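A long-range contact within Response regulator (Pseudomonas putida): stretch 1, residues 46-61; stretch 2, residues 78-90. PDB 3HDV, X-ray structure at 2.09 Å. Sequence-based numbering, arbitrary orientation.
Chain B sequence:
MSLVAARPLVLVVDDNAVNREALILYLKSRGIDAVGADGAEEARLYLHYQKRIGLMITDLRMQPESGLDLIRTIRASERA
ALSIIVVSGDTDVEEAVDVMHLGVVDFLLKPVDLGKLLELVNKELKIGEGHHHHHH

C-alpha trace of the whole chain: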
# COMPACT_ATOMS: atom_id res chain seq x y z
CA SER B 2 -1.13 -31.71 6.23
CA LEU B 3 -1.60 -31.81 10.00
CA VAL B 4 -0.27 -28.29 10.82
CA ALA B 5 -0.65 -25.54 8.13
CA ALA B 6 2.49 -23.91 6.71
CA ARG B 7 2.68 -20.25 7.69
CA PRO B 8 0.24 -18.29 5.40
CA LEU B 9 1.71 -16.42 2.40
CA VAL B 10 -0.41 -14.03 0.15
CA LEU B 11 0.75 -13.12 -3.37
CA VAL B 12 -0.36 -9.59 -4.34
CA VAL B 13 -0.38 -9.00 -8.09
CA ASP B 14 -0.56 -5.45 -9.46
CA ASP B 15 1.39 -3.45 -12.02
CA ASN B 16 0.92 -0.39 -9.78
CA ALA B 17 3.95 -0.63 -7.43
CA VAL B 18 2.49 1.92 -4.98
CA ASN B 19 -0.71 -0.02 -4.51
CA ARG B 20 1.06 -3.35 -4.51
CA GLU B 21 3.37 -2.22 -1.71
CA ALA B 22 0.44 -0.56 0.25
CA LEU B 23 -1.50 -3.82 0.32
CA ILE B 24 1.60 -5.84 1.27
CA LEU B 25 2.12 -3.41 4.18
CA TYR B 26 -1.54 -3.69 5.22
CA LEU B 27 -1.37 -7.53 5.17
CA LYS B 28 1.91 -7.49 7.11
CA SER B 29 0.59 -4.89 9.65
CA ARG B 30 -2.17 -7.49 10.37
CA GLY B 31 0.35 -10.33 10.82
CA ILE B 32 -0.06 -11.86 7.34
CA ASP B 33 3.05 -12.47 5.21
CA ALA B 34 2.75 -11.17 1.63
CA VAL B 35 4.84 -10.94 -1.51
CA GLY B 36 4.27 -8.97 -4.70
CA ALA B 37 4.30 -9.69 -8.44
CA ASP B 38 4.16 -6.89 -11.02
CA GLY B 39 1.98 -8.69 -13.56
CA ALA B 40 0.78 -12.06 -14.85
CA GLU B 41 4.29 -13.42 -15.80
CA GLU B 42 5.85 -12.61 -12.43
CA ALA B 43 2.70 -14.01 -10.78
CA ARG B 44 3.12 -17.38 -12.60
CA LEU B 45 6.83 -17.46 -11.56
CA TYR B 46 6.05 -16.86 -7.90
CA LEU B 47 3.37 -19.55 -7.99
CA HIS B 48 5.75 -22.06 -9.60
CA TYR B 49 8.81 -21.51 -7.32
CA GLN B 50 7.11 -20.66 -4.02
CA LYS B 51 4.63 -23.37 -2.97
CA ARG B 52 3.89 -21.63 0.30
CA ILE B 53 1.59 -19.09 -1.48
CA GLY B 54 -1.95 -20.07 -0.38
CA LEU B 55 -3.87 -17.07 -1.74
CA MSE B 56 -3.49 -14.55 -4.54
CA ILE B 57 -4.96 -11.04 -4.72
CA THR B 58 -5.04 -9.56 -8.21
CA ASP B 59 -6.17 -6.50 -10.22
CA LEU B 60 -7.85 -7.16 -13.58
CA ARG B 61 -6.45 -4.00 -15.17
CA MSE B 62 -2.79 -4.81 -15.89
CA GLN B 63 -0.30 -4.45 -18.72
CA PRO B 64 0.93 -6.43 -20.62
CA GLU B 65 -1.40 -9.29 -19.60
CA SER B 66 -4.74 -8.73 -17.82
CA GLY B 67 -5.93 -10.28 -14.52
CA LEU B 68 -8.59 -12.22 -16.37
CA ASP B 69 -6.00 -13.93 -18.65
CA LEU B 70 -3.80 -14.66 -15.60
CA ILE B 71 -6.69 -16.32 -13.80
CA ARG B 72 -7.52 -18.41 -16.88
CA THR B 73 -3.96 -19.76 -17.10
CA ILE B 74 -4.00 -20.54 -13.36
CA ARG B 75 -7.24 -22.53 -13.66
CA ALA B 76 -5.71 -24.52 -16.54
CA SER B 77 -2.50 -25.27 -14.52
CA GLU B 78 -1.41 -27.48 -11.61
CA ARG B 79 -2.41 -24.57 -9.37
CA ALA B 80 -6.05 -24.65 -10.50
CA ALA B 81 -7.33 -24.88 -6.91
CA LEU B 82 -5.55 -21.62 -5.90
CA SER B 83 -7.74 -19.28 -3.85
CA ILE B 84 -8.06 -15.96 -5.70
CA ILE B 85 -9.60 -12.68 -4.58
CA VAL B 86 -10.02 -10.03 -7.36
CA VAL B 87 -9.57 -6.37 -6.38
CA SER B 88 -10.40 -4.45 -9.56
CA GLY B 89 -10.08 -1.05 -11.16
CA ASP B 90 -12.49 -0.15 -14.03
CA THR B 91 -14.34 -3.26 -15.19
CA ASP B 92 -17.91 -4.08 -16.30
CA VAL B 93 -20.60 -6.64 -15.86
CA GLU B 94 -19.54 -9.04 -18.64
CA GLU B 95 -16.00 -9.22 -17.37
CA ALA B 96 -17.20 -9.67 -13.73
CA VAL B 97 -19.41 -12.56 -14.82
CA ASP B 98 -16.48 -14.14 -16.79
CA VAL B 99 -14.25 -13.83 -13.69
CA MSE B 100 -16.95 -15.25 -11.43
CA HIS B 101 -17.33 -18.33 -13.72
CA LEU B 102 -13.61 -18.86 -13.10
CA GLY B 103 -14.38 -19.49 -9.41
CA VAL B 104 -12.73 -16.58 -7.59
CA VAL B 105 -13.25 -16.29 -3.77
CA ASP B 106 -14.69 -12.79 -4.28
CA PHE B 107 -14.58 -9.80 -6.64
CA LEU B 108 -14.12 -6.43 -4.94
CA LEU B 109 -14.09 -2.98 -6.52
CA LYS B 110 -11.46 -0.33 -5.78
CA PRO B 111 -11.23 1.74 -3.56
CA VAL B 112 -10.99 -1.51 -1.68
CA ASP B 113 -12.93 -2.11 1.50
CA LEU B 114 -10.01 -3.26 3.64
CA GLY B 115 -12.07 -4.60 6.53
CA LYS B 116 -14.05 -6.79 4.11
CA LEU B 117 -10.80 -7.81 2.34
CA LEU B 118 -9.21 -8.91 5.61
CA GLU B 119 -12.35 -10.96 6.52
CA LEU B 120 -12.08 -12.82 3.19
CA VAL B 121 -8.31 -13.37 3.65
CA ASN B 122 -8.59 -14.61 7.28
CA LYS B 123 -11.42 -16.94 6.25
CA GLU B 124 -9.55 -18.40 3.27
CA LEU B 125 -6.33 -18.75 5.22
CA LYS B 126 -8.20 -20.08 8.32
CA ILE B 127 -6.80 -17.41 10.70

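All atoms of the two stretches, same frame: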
# COMPACT_ATOMS: atom_id res chain seq x y z
N TYR B 46 6.18 -16.75 -9.32
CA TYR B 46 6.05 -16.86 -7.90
C TYR B 46 5.30 -18.14 -7.54
O TYR B 46 5.73 -18.91 -6.66
CB TYR B 46 5.32 -15.63 -7.30
CG TYR B 46 6.21 -14.85 -6.37
CD1 TYR B 46 6.81 -15.50 -5.33
CD2 TYR B 46 6.48 -13.49 -6.55
CE1 TYR B 46 7.64 -14.85 -4.44
CE2 TYR B 46 7.34 -12.80 -5.62
CZ TYR B 46 7.89 -13.52 -4.57
OH TYR B 46 8.77 -13.00 -3.62
N LEU B 47 4.19 -18.37 -8.24
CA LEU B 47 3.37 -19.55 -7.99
C LEU B 47 4.15 -20.86 -8.20
O LEU B 47 4.01 -21.80 -7.41
CB LEU B 47 2.11 -19.54 -8.85
CG LEU B 47 1.08 -18.46 -8.50
CD1 LEU B 47 -0.03 -18.45 -9.53
CD2 LEU B 47 0.53 -18.66 -7.11
N HIS B 48 4.95 -20.89 -9.26
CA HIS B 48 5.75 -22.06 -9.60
C HIS B 48 6.87 -22.36 -8.56
O HIS B 48 7.00 -23.50 -8.09
CB HIS B 48 6.30 -21.92 -11.03
CG HIS B 48 6.90 -23.17 -11.57
ND1 HIS B 48 8.18 -23.57 -11.26
CD2 HIS B 48 6.37 -24.16 -12.33
CE1 HIS B 48 8.42 -24.74 -11.82
NE2 HIS B 48 7.35 -25.12 -12.48
N TYR B 49 7.60 -21.33 -8.13
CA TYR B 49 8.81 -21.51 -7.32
C TYR B 49 8.59 -21.32 -5.82
O TYR B 49 9.49 -21.55 -5.04
CB TYR B 49 9.91 -20.56 -7.81
CG TYR B 49 10.35 -20.86 -9.22
CD1 TYR B 49 11.21 -21.95 -9.51
CD2 TYR B 49 9.90 -20.09 -10.27
CE1 TYR B 49 11.60 -22.23 -10.82
CE2 TYR B 49 10.30 -20.35 -11.59
CZ TYR B 49 11.16 -21.44 -11.85
OH TYR B 49 11.50 -21.72 -13.16
N GLN B 50 7.40 -20.87 -5.42
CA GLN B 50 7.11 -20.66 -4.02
C GLN B 50 5.75 -21.26 -3.66
O GLN B 50 4.70 -20.59 -3.69
CB GLN B 50 7.23 -19.17 -3.66
CG GLN B 50 6.79 -18.82 -2.23
CD GLN B 50 7.62 -19.53 -1.16
OE1 GLN B 50 7.45 -20.74 -0.91
NE2 GLN B 50 8.53 -18.78 -0.54
N LYS B 51 5.80 -22.54 -3.25
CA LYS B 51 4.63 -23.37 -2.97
C LYS B 51 3.87 -22.94 -1.74
O LYS B 51 2.73 -23.36 -1.55
CB LYS B 51 5.06 -24.86 -2.80
CG LYS B 51 5.66 -25.50 -4.05
CD LYS B 51 4.58 -25.81 -5.09
CE LYS B 51 4.36 -24.66 -6.09
NZ LYS B 51 4.92 -25.00 -7.46
N ARG B 52 4.52 -22.16 -0.90
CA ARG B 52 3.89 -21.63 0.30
C ARG B 52 2.72 -20.64 0.03
O ARG B 52 1.82 -20.47 0.88
CB ARG B 52 4.96 -20.98 1.16
CG ARG B 52 4.62 -20.87 2.63
CD ARG B 52 5.82 -20.26 3.46
NE ARG B 52 5.29 -19.24 4.35
CZ ARG B 52 5.75 -18.01 4.51
NH1 ARG B 52 6.85 -17.59 3.88
NH2 ARG B 52 5.10 -17.20 5.35
N ILE B 53 2.71 -20.00 -1.13
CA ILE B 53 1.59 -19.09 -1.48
C ILE B 53 0.25 -19.84 -1.36
O ILE B 53 0.01 -20.82 -2.07
CB ILE B 53 1.76 -18.46 -2.87
CG1 ILE B 53 3.06 -17.62 -2.89
CG2 ILE B 53 0.46 -17.69 -3.31
CD1 ILE B 53 3.48 -17.25 -4.31
N GLY B 54 -0.63 -19.41 -0.46
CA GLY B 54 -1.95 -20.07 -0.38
C GLY B 54 -3.11 -19.23 -0.88
O GLY B 54 -4.26 -19.71 -0.95
N LEU B 55 -2.81 -17.97 -1.26
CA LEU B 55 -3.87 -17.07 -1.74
C LEU B 55 -3.26 -16.01 -2.65
O LEU B 55 -2.18 -15.53 -2.39
CB LEU B 55 -4.62 -16.39 -0.54
CG LEU B 55 -5.64 -15.25 -0.73
CD1 LEU B 55 -6.88 -15.71 -1.46
CD2 LEU B 55 -6.07 -14.75 0.62
N MSE B 56 -3.97 -15.64 -3.71
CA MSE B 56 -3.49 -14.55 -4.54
C MSE B 56 -4.57 -13.46 -4.62
O MSE B 56 -5.74 -13.76 -4.85
CB MSE B 56 -3.21 -15.08 -5.93
CG MSE B 56 -2.52 -14.10 -6.83
SE MSE B 56 -2.39 -14.83 -8.65
CE MSE B 56 -4.25 -14.62 -9.27
N ILE B 57 -4.14 -12.22 -4.47
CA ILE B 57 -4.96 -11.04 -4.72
C ILE B 57 -4.49 -10.39 -6.01
O ILE B 57 -3.31 -10.11 -6.15
CB ILE B 57 -4.87 -10.00 -3.57
CG1 ILE B 57 -5.38 -10.65 -2.27
CG2 ILE B 57 -5.69 -8.68 -3.95
CD1 ILE B 57 -5.04 -9.86 -1.07
N THR B 58 -5.40 -10.17 -6.95
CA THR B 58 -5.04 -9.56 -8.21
C THR B 58 -5.98 -8.46 -8.70
O THR B 58 -7.18 -8.48 -8.46
CB THR B 58 -4.85 -10.64 -9.34
OG1 THR B 58 -4.26 -10.02 -10.48
CG2 THR B 58 -6.19 -11.23 -9.76
N ASP B 59 -5.39 -7.47 -9.38
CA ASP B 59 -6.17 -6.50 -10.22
C ASP B 59 -6.49 -7.22 -11.54
O ASP B 59 -5.87 -8.26 -11.88
CB ASP B 59 -5.37 -5.19 -10.43
CG ASP B 59 -6.27 -3.98 -10.81
OD1 ASP B 59 -7.43 -4.14 -11.28
OD2 ASP B 59 -5.80 -2.86 -10.68
N LEU B 60 -7.49 -6.70 -12.26
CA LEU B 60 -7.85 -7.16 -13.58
C LEU B 60 -7.15 -6.30 -14.64
O LEU B 60 -6.76 -6.77 -15.68
CB LEU B 60 -9.37 -7.06 -13.74
CG LEU B 60 -10.17 -8.11 -12.93
CD1 LEU B 60 -11.61 -7.95 -13.36
CD2 LEU B 60 -9.69 -9.59 -13.14
N ARG B 61 -6.99 -5.03 -14.31
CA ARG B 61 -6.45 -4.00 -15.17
C ARG B 61 -4.90 -3.96 -15.10
O ARG B 61 -4.31 -3.28 -14.26
CB ARG B 61 -7.08 -2.71 -14.66
CG ARG B 61 -7.71 -1.79 -15.67
CD ARG B 61 -8.91 -2.27 -16.50
NE ARG B 61 -8.74 -3.51 -17.27
CZ ARG B 61 -9.62 -4.50 -17.21
NH1 ARG B 61 -10.69 -4.37 -16.40
NH2 ARG B 61 -9.44 -5.59 -17.90
N GLU B 78 -1.45 -26.66 -12.81
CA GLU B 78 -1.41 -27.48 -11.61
C GLU B 78 -1.90 -26.73 -10.38
O GLU B 78 -2.27 -27.34 -9.38
CB GLU B 78 0.03 -27.98 -11.35
CG GLU B 78 0.19 -28.92 -10.14
CD GLU B 78 1.63 -29.46 -9.91
OE1 GLU B 78 2.58 -29.09 -10.68
OE2 GLU B 78 1.81 -30.26 -8.94
N ARG B 79 -1.93 -25.40 -10.47
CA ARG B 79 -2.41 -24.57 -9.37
C ARG B 79 -3.84 -24.11 -9.61
O ARG B 79 -4.21 -22.99 -9.25
CB ARG B 79 -1.49 -23.36 -9.17
CG ARG B 79 -0.13 -23.70 -8.61
CD ARG B 79 0.41 -22.58 -7.74
NE ARG B 79 -0.06 -22.67 -6.37
CZ ARG B 79 0.67 -22.34 -5.30
NH1 ARG B 79 1.91 -21.90 -5.46
NH2 ARG B 79 0.16 -22.46 -4.09
N ALA B 80 -4.65 -24.98 -10.22
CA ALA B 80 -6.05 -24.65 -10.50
C ALA B 80 -6.93 -24.46 -9.28
O ALA B 80 -7.97 -23.84 -9.37
CB ALA B 80 -6.71 -25.66 -11.47
N ALA B 81 -6.53 -25.00 -8.14
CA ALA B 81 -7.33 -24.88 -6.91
C ALA B 81 -6.97 -23.61 -6.12
O ALA B 81 -7.56 -23.36 -5.08
CB ALA B 81 -7.18 -26.13 -6.01
N LEU B 82 -6.00 -22.84 -6.60
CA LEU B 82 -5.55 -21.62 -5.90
C LEU B 82 -6.72 -20.67 -5.57
O LEU B 82 -7.49 -20.29 -6.45
CB LEU B 82 -4.52 -20.87 -6.73
CG LEU B 82 -3.95 -19.57 -6.11
CD1 LEU B 82 -3.03 -19.83 -4.92
CD2 LEU B 82 -3.19 -18.82 -7.20
N SER B 83 -6.83 -20.32 -4.29
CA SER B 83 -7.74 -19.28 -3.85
C SER B 83 -7.36 -17.91 -4.42
O SER B 83 -6.24 -17.46 -4.26
CB SER B 83 -7.63 -19.19 -2.34
OG SER B 83 -8.30 -20.29 -1.82
N ILE B 84 -8.32 -17.25 -5.06
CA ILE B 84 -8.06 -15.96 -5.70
C ILE B 84 -9.15 -14.99 -5.30
O ILE B 84 -10.35 -15.31 -5.36
CB ILE B 84 -8.00 -16.12 -7.23
CG1 ILE B 84 -6.85 -17.06 -7.60
CG2 ILE B 84 -7.84 -14.77 -7.97
CD1 ILE B 84 -6.88 -17.37 -9.10
N ILE B 85 -8.72 -13.81 -4.86
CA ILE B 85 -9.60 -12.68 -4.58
C ILE B 85 -9.21 -11.58 -5.63
O ILE B 85 -8.04 -11.22 -5.78
CB ILE B 85 -9.40 -12.12 -3.15
CG1 ILE B 85 -9.82 -13.13 -2.09
CG2 ILE B 85 -10.18 -10.73 -3.00
CD1 ILE B 85 -9.36 -12.75 -0.71
N VAL B 86 -10.20 -11.11 -6.37
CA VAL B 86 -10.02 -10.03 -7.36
C VAL B 86 -10.31 -8.71 -6.65
O VAL B 86 -11.35 -8.57 -5.98
CB VAL B 86 -10.91 -10.26 -8.56
CG1 VAL B 86 -10.98 -8.98 -9.49
CG2 VAL B 86 -10.35 -11.52 -9.38
N VAL B 87 -9.36 -7.79 -6.75
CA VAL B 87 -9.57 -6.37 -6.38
C VAL B 87 -9.37 -5.49 -7.61
O VAL B 87 -8.23 -5.20 -7.98
CB VAL B 87 -8.73 -5.96 -5.15
CG1 VAL B 87 -9.05 -4.50 -4.74
CG2 VAL B 87 -9.07 -6.93 -3.92
N SER B 88 -10.48 -5.03 -8.21
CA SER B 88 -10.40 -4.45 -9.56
C SER B 88 -10.60 -2.94 -9.71
O SER B 88 -11.50 -2.34 -9.07
CB SER B 88 -11.47 -5.12 -10.40
OG SER B 88 -11.33 -4.73 -11.74
N GLY B 89 -9.77 -2.35 -10.58
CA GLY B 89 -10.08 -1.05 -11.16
C GLY B 89 -11.26 -1.13 -12.12
O GLY B 89 -12.06 -2.06 -12.05
N ASP B 90 -11.37 -0.18 -13.05
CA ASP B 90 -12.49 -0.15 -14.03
C ASP B 90 -12.74 -1.51 -14.70
O ASP B 90 -11.81 -2.14 -15.25
CB ASP B 90 -12.21 0.88 -15.15
CG ASP B 90 -12.11 2.34 -14.62
OD1 ASP B 90 -12.52 2.65 -13.45
OD2 ASP B 90 -11.58 3.17 -15.40
O HOH W 1 -5.14 -21.74 -2.33

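What joins the two backbones? The strands carrying M56 to T58 and I84 to S88 run parallel, 15° apart, and trade a ladder of bonds: M56 N to S83 O (3.0 Å), I85 N to M56 O (3.0 Å), T58 N to I85 O (3.1 Å) and V87 N to T58 O (2.9 Å). Near G54, a water bridges G54 O (2.6 Å) and S83 N (3.0 Å).

How do the side chains fit on the two faces of the sheet? On the face of L55, I57 and I85, the L55 side chain reaches across, its CD1 lying 3.9 Å from I85 CD1. I57 CG2 meets V87 CG2 at 3.8 Å. On the other face the long selenomethionine M56 brings CE to 3.8 Å from I84 CD1, and the slimmer T58 turns its methyl CG2 to V86 CG2 at 4.2 Å while T58 OG1 bonds D59 O. Being apolar, L55, I57, M56, I84, I85 and V87 pack without needing polar side-chain partners. The contact buries 975 Å² over both sides, and L55 to T58 and I84 to V87 are buried.

What fills the hollow beside the helix end? L82 CD2 sits in the corner formed by L47 and M56, 3.7 Å from L47 CD2 and 3.9 Å from M56 CB. R79, with the largest covered area, folds alongside; L47 CD2 lies over one face of its guanidinium. R79 NH1 donates to L47 O (2.9 Å), and R79 NH2 makes a weak bond to I53 O (2.6 Å), so the charged end satisfies backbone carbonyls.

How is the far end closed? D59 OD1 accepts from G89 N at 3.0 Å, and also from the backbone N atoms of L60 and R61. L60 CG packs 3.6 Å from V86 CG1, while exposed R61 NH1 donates to D90 O at 2.7 Å.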